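Local coordinates for glucanase (Clostridium thermocellum, PDB 5GXX), which probably hydrolyses internal beta-1,4-glucosidic bonds of cellulose as a family 9 endoglucanase of the cellulosome, with a calcium-bearing cellulose-binding module behind its catalytic domain, at residues P440-A452 and K464-I478. The protein carries 1 engineered substitution. Sequence-based numbering, arbitrary orientation.
Sequences PEQRDDEFFVEAA and KALLNNRSSWPARLI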
# COMPACT_ATOMS: atom_id res chain seq x y z
N PRO A 440 -40.08 -7.29 -15.42
CA PRO A 440 -39.19 -6.56 -14.51
C PRO A 440 -38.24 -7.52 -13.81
O PRO A 440 -38.59 -8.65 -13.50
CB PRO A 440 -40.15 -5.91 -13.50
CG PRO A 440 -41.51 -6.02 -14.10
CD PRO A 440 -41.49 -7.21 -15.02
N GLU A 441 -37.01 -7.05 -13.57
CA GLU A 441 -36.01 -7.85 -12.88
C GLU A 441 -36.15 -7.75 -11.37
O GLU A 441 -36.61 -6.73 -10.85
CB GLU A 441 -34.60 -7.38 -13.28
CG GLU A 441 -34.27 -7.78 -14.71
CD GLU A 441 -32.89 -7.33 -15.20
OE1 GLU A 441 -32.17 -6.57 -14.51
OE2 GLU A 441 -32.52 -7.76 -16.31
N GLN A 442 -35.75 -8.82 -10.69
CA GLN A 442 -35.49 -8.80 -9.26
C GLN A 442 -34.24 -7.96 -9.02
O GLN A 442 -33.18 -8.25 -9.58
CB GLN A 442 -35.26 -10.22 -8.75
CG GLN A 442 -34.98 -10.34 -7.25
CD GLN A 442 -36.06 -9.72 -6.39
OE1 GLN A 442 -35.80 -8.77 -5.64
NE2 GLN A 442 -37.28 -10.23 -6.50
N ARG A 443 -34.35 -6.91 -8.22
CA ARG A 443 -33.20 -6.08 -7.92
C ARG A 443 -32.57 -6.47 -6.59
O ARG A 443 -33.18 -7.17 -5.78
CB ARG A 443 -33.58 -4.60 -7.93
CG ARG A 443 -34.18 -4.17 -9.27
CD ARG A 443 -34.54 -2.71 -9.30
NE ARG A 443 -35.08 -2.37 -10.62
CZ ARG A 443 -35.30 -1.13 -11.05
NH1 ARG A 443 -35.03 -0.08 -10.28
NH2 ARG A 443 -35.76 -0.93 -12.27
N ASP A 444 -31.30 -6.10 -6.42
CA ASP A 444 -30.70 -6.20 -5.10
C ASP A 444 -30.31 -4.79 -4.66
O ASP A 444 -30.65 -3.82 -5.34
CB ASP A 444 -29.61 -7.29 -4.99
CG ASP A 444 -28.64 -7.31 -6.17
OD1 ASP A 444 -28.38 -6.25 -6.78
OD2 ASP A 444 -28.10 -8.40 -6.45
N ASP A 445 -29.67 -4.66 -3.50
CA ASP A 445 -29.40 -3.33 -2.94
C ASP A 445 -28.30 -2.58 -3.68
O ASP A 445 -27.30 -3.17 -4.11
CB ASP A 445 -29.11 -3.44 -1.44
CG ASP A 445 -30.32 -3.87 -0.63
OD1 ASP A 445 -31.47 -3.48 -0.95
OD2 ASP A 445 -30.12 -4.60 0.36
N GLU A 446 -28.54 -1.29 -3.91
CA GLU A 446 -27.62 -0.46 -4.70
C GLU A 446 -26.75 0.49 -3.87
O GLU A 446 -25.52 0.41 -3.91
CB GLU A 446 -28.37 0.30 -5.79
CG GLU A 446 -29.02 -0.61 -6.83
CD GLU A 446 -29.78 0.18 -7.87
OE1 GLU A 446 -30.85 0.75 -7.56
OE2 GLU A 446 -29.32 0.21 -9.03
N PHE A 447 -27.40 1.39 -3.14
CA PHE A 447 -26.71 2.32 -2.25
C PHE A 447 -27.04 1.94 -0.81
O PHE A 447 -28.22 1.86 -0.44
CB PHE A 447 -27.17 3.75 -2.52
CG PHE A 447 -26.77 4.27 -3.88
CD1 PHE A 447 -27.55 4.01 -5.00
CD2 PHE A 447 -25.57 4.95 -4.04
CE1 PHE A 447 -27.18 4.49 -6.24
CE2 PHE A 447 -25.16 5.42 -5.28
CZ PHE A 447 -25.96 5.17 -6.40
N PHE A 448 -26.00 1.75 -0.01
CA PHE A 448 -26.20 1.30 1.36
C PHE A 448 -24.91 1.44 2.15
O PHE A 448 -23.83 1.47 1.56
CB PHE A 448 -26.68 -0.16 1.37
CG PHE A 448 -25.76 -1.10 0.66
CD1 PHE A 448 -24.74 -1.75 1.35
CD2 PHE A 448 -25.94 -1.37 -0.69
CE1 PHE A 448 -23.89 -2.63 0.70
CE2 PHE A 448 -25.10 -2.25 -1.34
CZ PHE A 448 -24.07 -2.89 -0.65
N VAL A 449 -25.03 1.49 3.47
CA VAL A 449 -23.86 1.40 4.34
C VAL A 449 -23.59 -0.02 4.84
O VAL A 449 -24.52 -0.73 5.23
CB VAL A 449 -24.04 2.31 5.56
CG1 VAL A 449 -22.91 2.11 6.56
CG2 VAL A 449 -24.15 3.75 5.11
N GLU A 450 -22.32 -0.40 4.83
CA GLU A 450 -21.84 -1.54 5.59
C GLU A 450 -21.11 -0.96 6.79
O GLU A 450 -20.30 -0.05 6.63
CB GLU A 450 -20.85 -2.37 4.77
CG GLU A 450 -21.41 -2.93 3.46
CD GLU A 450 -20.34 -3.57 2.61
OE1 GLU A 450 -19.43 -2.85 2.13
OE2 GLU A 450 -20.42 -4.80 2.40
N ALA A 451 -21.40 -1.47 7.99
CA ALA A 451 -20.78 -0.94 9.20
C ALA A 451 -20.34 -2.03 10.16
O ALA A 451 -20.81 -3.16 10.08
CB ALA A 451 -21.74 0.03 9.90
N ALA A 452 -19.41 -1.68 11.05
CA ALA A 452 -18.92 -2.57 12.09
C ALA A 452 -18.54 -1.71 13.29
O ALA A 452 -18.21 -0.53 13.16
CB ALA A 452 -17.72 -3.38 11.61
N LYS A 464 -16.66 1.79 11.99
CA LYS A 464 -16.13 1.75 10.64
C LYS A 464 -17.33 1.66 9.70
O LYS A 464 -18.15 0.75 9.81
CB LYS A 464 -15.17 0.57 10.45
CG LYS A 464 -14.69 0.38 9.03
CD LYS A 464 -13.86 -0.88 8.93
CE LYS A 464 -13.48 -1.23 7.51
NZ LYS A 464 -12.51 -2.36 7.49
N ALA A 465 -17.42 2.62 8.78
CA ALA A 465 -18.57 2.65 7.86
C ALA A 465 -18.14 2.81 6.40
O ALA A 465 -17.33 3.66 6.07
CB ALA A 465 -19.51 3.78 8.27
N LEU A 466 -18.73 1.97 5.55
CA LEU A 466 -18.44 2.00 4.12
C LEU A 466 -19.73 2.36 3.39
O LEU A 466 -20.68 1.59 3.39
CB LEU A 466 -17.98 0.62 3.65
CG LEU A 466 -16.46 0.41 3.65
CD1 LEU A 466 -15.87 0.44 5.06
CD2 LEU A 466 -16.18 -0.93 2.95
N LEU A 467 -19.75 3.55 2.79
CA LEU A 467 -20.91 3.96 1.98
C LEU A 467 -20.70 3.42 0.56
O LEU A 467 -19.74 3.78 -0.12
CB LEU A 467 -21.08 5.48 1.97
CG LEU A 467 -22.24 5.97 1.09
CD1 LEU A 467 -23.59 5.40 1.52
CD2 LEU A 467 -22.29 7.49 1.05
N ASN A 468 -21.60 2.53 0.16
CA ASN A 468 -21.49 1.75 -1.08
C ASN A 468 -22.31 2.33 -2.24
O ASN A 468 -23.46 2.70 -2.06
CB ASN A 468 -21.99 0.31 -0.85
CG ASN A 468 -20.98 -0.58 -0.15
OD1 ASN A 468 -20.46 -1.51 -0.75
ND2 ASN A 468 -20.74 -0.33 1.13
N ASN A 469 -21.71 2.33 -3.42
CA ASN A 469 -22.45 2.44 -4.68
C ASN A 469 -22.22 1.20 -5.53
O ASN A 469 -21.22 1.09 -6.25
CB ASN A 469 -22.02 3.68 -5.47
CG ASN A 469 -22.76 3.85 -6.80
OD1 ASN A 469 -23.53 2.97 -7.20
ND2 ASN A 469 -22.50 4.95 -7.50
N ARG A 470 -23.17 0.27 -5.43
CA ARG A 470 -23.20 -0.93 -6.26
C ARG A 470 -24.42 -0.86 -7.18
O ARG A 470 -25.10 -1.87 -7.45
CB ARG A 470 -23.19 -2.20 -5.42
CG ARG A 470 -22.11 -2.24 -4.34
CD ARG A 470 -22.07 -3.61 -3.70
NE ARG A 470 -21.27 -3.56 -2.48
CZ ARG A 470 -21.06 -4.58 -1.65
NH1 ARG A 470 -21.53 -5.79 -1.92
NH2 ARG A 470 -20.32 -4.38 -0.56
N SER A 471 -24.71 0.34 -7.65
CA SER A 471 -25.87 0.54 -8.54
C SER A 471 -25.80 -0.27 -9.83
O SER A 471 -24.71 -0.59 -10.31
CB SER A 471 -26.09 2.02 -8.85
OG SER A 471 -24.96 2.59 -9.50
N SER A 472 -26.96 -0.60 -10.38
CA SER A 472 -27.03 -1.46 -11.57
C SER A 472 -28.35 -1.32 -12.34
O SER A 472 -28.43 -1.83 -13.46
CB SER A 472 -26.77 -2.93 -11.21
OG SER A 472 -26.10 -3.59 -12.27
N TRP A 473 -29.36 -0.63 -11.79
CA TRP A 473 -30.66 -0.50 -12.47
C TRP A 473 -31.06 0.95 -12.73
O TRP A 473 -32.05 1.42 -12.17
CB TRP A 473 -31.77 -1.20 -11.68
CG TRP A 473 -31.68 -2.68 -11.71
CD1 TRP A 473 -32.29 -3.51 -12.60
CD2 TRP A 473 -30.96 -3.51 -10.80
NE1 TRP A 473 -31.99 -4.82 -12.30
CE2 TRP A 473 -31.17 -4.85 -11.21
CE3 TRP A 473 -30.15 -3.25 -9.69
CZ2 TRP A 473 -30.59 -5.92 -10.54
CZ3 TRP A 473 -29.58 -4.32 -9.01
CH2 TRP A 473 -29.81 -5.65 -9.45
N PRO A 474 -30.30 1.68 -13.56
CA PRO A 474 -29.03 1.32 -14.18
C PRO A 474 -27.87 1.76 -13.27
O PRO A 474 -28.06 2.57 -12.35
CB PRO A 474 -29.01 2.19 -15.44
CG PRO A 474 -29.74 3.46 -15.02
CD PRO A 474 -30.75 3.02 -13.98
N ALA A 475 -26.67 1.27 -13.56
CA ALA A 475 -25.50 1.83 -12.88
C ALA A 475 -25.54 3.35 -12.99
O ALA A 475 -25.91 3.88 -14.04
CB ALA A 475 -24.21 1.28 -13.51
N ARG A 476 -25.21 4.08 -11.92
CA ARG A 476 -25.38 5.53 -11.94
C ARG A 476 -24.57 6.16 -10.84
O ARG A 476 -24.04 5.47 -9.97
CB ARG A 476 -26.87 5.91 -11.81
CG ARG A 476 -27.52 5.47 -10.52
CD ARG A 476 -29.06 5.62 -10.56
NE ARG A 476 -29.69 5.20 -9.31
CZ ARG A 476 -29.91 3.93 -8.96
NH1 ARG A 476 -29.56 2.92 -9.76
NH2 ARG A 476 -30.49 3.67 -7.80
N LEU A 477 -24.53 7.49 -10.89
CA LEU A 477 -23.75 8.33 -9.99
C LEU A 477 -24.70 9.26 -9.26
O LEU A 477 -25.57 9.89 -9.88
CB LEU A 477 -22.76 9.15 -10.82
CG LEU A 477 -21.84 8.28 -11.69
CD1 LEU A 477 -21.08 9.14 -12.69
CD2 LEU A 477 -20.87 7.40 -10.89
N ILE A 478 -24.55 9.32 -7.94
CA ILE A 478 -25.27 10.28 -7.11
C ILE A 478 -24.27 11.21 -6.42
O ILE A 478 -23.39 10.76 -5.68
CB ILE A 478 -26.17 9.60 -6.04
CG1 ILE A 478 -27.26 8.74 -6.71
CG2 ILE A 478 -26.82 10.65 -5.15
CD1 ILE A 478 -28.07 7.83 -5.77
O HOH W 1 -32.87 1.59 -9.30
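Ile478 CD1 sits over one face of the Phe447 ring, 3.6 Å from its centroid, a CH-pi contact; Asn469 lies alongside, pointing the same way. In this antiparallel hairpin Phe448-Asn468, Glu450-Leu466 and Ala452-Lys464 are hydrogen-bonded pairs; Phe447, Val449 and Ala451 face Asn469, Leu467 and Ala465 in non-hydrogen-bonded ones. On the Phe447 face Val449 meets Leu467 and Ala465, and Tyr483 of strand 481-488 closes over all three. On the other, Phe448 CG, between backbone N and carbonyl carbon (chi1 56°), lays the ring along Asn468 and Arg470: Asn468 CB lies 3.8 Å from the Phe448 centroid, a CH-pi contact, and CZ lies under the Arg470 guanidinium. Arg470 NE and NH2 both hold Asn468 OD1, while NH2 forms a salt bridge with Glu450 OE2 (3.0 Å).

Beyond the strands, Glu446 is the hub. Its OE2 accepts from Ser472 N (2.8 Å, through the anti lone pair) and Trp473 N. Arg476 adds a salt bridge, NH1 to OE2 and NH2 to OE1, both from above the carboxylate plane, which is turned 57° from the guanidinium. Trp473 carries Arg443 CG over its five-membered ring, 3.6 Å from that centroid, and gives NE1 to Glu441 OE1 at 2.8 Å. Glu441 OE1 also bonds His382, Arg443 pairs with Glu33 and Asp444 with Arg381, tying this linker to the catalytic domain.

With three N-H donors on OE2, and Arg476 NH2 plus a water shared with Trp473 O on OE1, Glu446 is probably kept ionised; holding two backbone N-H groups, it helps set the loop that places Trp473 against Glu441 and Arg443.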